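Local structure of aldehyde dehydrogenase (Burkholderia vietnamiensis, 5KF0) at residues A[332-338]-A[366-371]. The protein belongs to the aldehyde dehydrogenase family, binds NADPH and probably oxidises aldehydes to carboxylic acids with a nicotinamide cofactor. Residues are numbered along the deposited sequence; the frame is centred on the assembly and turned at random.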
loop_
_atom_site.group_PDB
_atom_site.type_symbol
_atom_site.label_atom_id
_atom_site.label_comp_id
_atom_site.label_asym_id
_atom_site.label_seq_id
_atom_site.Cartn_x
_atom_site.Cartn_y
_atom_site.Cartn_z
ATOM N N VAL A 332 41.493 1.825 -13.047
ATOM C CA VAL A 332 41.984 2.089 -11.698
ATOM C C VAL A 332 42.651 3.464 -11.707
ATOM O O VAL A 332 43.786 3.613 -12.171
ATOM C CB VAL A 332 42.948 0.994 -11.230
ATOM C CG1 VAL A 332 43.507 1.313 -9.844
ATOM C CG2 VAL A 332 42.229 -0.360 -11.237
ATOM N N GLY A 333 41.962 4.478 -11.181
ATOM C CA GLY A 333 42.575 5.780 -11.017
ATOM C C GLY A 333 43.256 5.911 -9.668
ATOM O O GLY A 333 43.359 4.946 -8.904
ATOM N N PRO A 334 43.719 7.118 -9.342
ATOM C CA PRO A 334 44.387 7.334 -8.053
ATOM C C PRO A 334 43.433 7.171 -6.883
ATOM O O PRO A 334 42.246 7.487 -6.965
ATOM C CB PRO A 334 44.866 8.787 -8.148
ATOM C CG PRO A 334 43.868 9.430 -9.049
ATOM C CD PRO A 334 43.565 8.376 -10.098
ATOM N N MET A 335 43.974 6.697 -5.764
ATOM C CA MET A 335 43.229 6.855 -4.523
ATOM C C MET A 335 43.169 8.340 -4.158
ATOM O O MET A 335 43.897 9.175 -4.710
ATOM C CB MET A 335 43.863 6.034 -3.405
ATOM C CG MET A 335 43.715 4.531 -3.624
ATOM S SD MET A 335 44.464 3.567 -2.308
ATOM C CE MET A 335 43.422 4.046 -0.912
ATOM N N ILE A 336 42.276 8.665 -3.221
ATOM C CA ILE A 336 41.938 10.059 -2.967
ATOM C C ILE A 336 43.104 10.848 -2.389
ATOM O O ILE A 336 43.144 12.073 -2.555
ATOM C CB ILE A 336 40.695 10.136 -2.056
ATOM C CG1 ILE A 336 40.164 11.575 -1.983
ATOM C CG2 ILE A 336 40.991 9.549 -0.659
ATOM C CD1 ILE A 336 39.756 12.147 -3.345
ATOM N N SER A 337 44.066 10.190 -1.741
ATOM C CA SER A 337 45.243 10.885 -1.228
ATOM C C SER A 337 46.348 9.879 -0.948
ATOM O O SER A 337 46.093 8.684 -0.760
ATOM C CB SER A 337 44.924 11.662 0.048
ATOM O OG SER A 337 44.627 10.763 1.104
ATOM N N GLU A 338 47.588 10.389 -0.905
ATOM C CA GLU A 338 48.714 9.547 -0.507
ATOM C C GLU A 338 48.535 9.003 0.906
ATOM O O GLU A 338 48.946 7.871 1.187
ATOM C CB GLU A 338 50.032 10.321 -0.614
ATOM C CG GLU A 338 50.436 10.621 -2.031
ATOM C CD GLU A 338 51.885 11.070 -2.142
ATOM O OE1 GLU A 338 52.581 11.112 -1.104
ATOM O OE2 GLU A 338 52.325 11.375 -3.269
ATOM N N GLY A 366 52.836 6.238 -4.427
ATOM C CA GLY A 366 52.049 7.392 -4.024
ATOM C C GLY A 366 50.598 6.986 -3.892
ATOM O O GLY A 366 50.270 5.979 -3.256
ATOM N N ALA A 367 49.710 7.753 -4.521
ATOM C CA ALA A 367 48.297 7.408 -4.516
ATOM C C ALA A 367 47.915 6.417 -5.609
ATOM O O ALA A 367 46.742 6.035 -5.686
ATOM C CB ALA A 367 47.435 8.672 -4.640
ATOM N N MET A 368 48.854 5.989 -6.454
ATOM C CA MET A 368 48.559 5.002 -7.495
ATOM C C MET A 368 48.748 3.605 -6.909
ATOM O O MET A 368 49.870 3.091 -6.832
ATOM C CB MET A 368 49.426 5.227 -8.730
ATOM C CG MET A 368 49.254 6.604 -9.364
ATOM S SD MET A 368 47.558 7.105 -9.775
ATOM C CE MET A 368 47.028 5.797 -10.857
ATOM N N PHE A 369 47.636 2.992 -6.513
ATOM C CA PHE A 369 47.591 1.669 -5.898
ATOM C C PHE A 369 47.013 0.705 -6.930
ATOM O O PHE A 369 45.857 0.857 -7.334
ATOM C CB PHE A 369 46.715 1.741 -4.642
ATOM C CG PHE A 369 46.983 0.686 -3.600
ATOM C CD1 PHE A 369 46.978 -0.663 -3.919
ATOM C CD2 PHE A 369 47.185 1.061 -2.271
ATOM C CE1 PHE A 369 47.199 -1.630 -2.937
ATOM C CE2 PHE A 369 47.399 0.100 -1.279
ATOM C CZ PHE A 369 47.411 -1.250 -1.620
ATOM N N GLU A 370 47.806 -0.270 -7.381
ATOM C CA GLU A 370 47.238 -1.101 -8.427
ATOM C C GLU A 370 46.186 -2.058 -7.858
ATOM O O GLU A 370 46.078 -2.302 -6.656
ATOM C CB GLU A 370 48.332 -1.852 -9.190
ATOM C CG GLU A 370 49.037 -2.950 -8.443
ATOM C CD GLU A 370 50.136 -3.591 -9.284
ATOM O OE1 GLU A 370 50.089 -3.480 -10.533
ATOM O OE2 GLU A 370 51.050 -4.199 -8.698
ATOM N N ALA A 371 45.343 -2.546 -8.768
ATOM C CA ALA A 371 44.359 -3.544 -8.376
ATOM C C ALA A 371 45.095 -4.749 -7.801
ATOM O O ALA A 371 45.996 -5.301 -8.441
ATOM C CB ALA A 371 43.498 -3.953 -9.573
HETATM O O HOH W 1 44.732 3.481 -6.916
#
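The carbonyl oxygen of G333 is held by two groups: a water hydrogen-bonded to G333 O at 2.8 Å, and S289 OG. The same water accepts from F369 N at 3.0 Å and so bridges the two backbones. Further along, they pair directly, M335 N donating to A367 O at 2.8 Å with an N-H...O angle of 159°. P334 CA adds a weaker C-H...O approach to the same A367 O, at 3.6 Å. Proline suits this place: it favours the extended backbone found here, its N is not asked to donate to the 366-371 segment, and its ring offers a carbon surface.

The M368 side chain folds back onto P334. Its CB starts away from the loop, but bends at chi2 (-53°) and chi3 bring SD to 3.6 Å from P334 CB and place the CE methyl against the G333-P334 peptide; an unbranched, flexible methionine can make such a turn. M335, in contrast, runs beside F369 in the same direction, and its SD meets F369 CD2 at 3.7 Å in an oblique Met-aromatic contact.

The contact ties the loop leading into helix 338-353 to the start of strand 368-375, within the aldehyde dehydrogenase fold. S337 is the N-cap of that helix, its OG bonded to E340 N and S339 OG, while the F369 side chain packs on L344 and M348 of the same helix.

A small residue fits at A367, whose CB lies 3.6 Å from M335 O where the loop curls past. Near the solvent, the aliphatic CG of E338 rests 3.9 Å from A367 N. A positive phi favours glycine at G366, beside the E338 carboxylate.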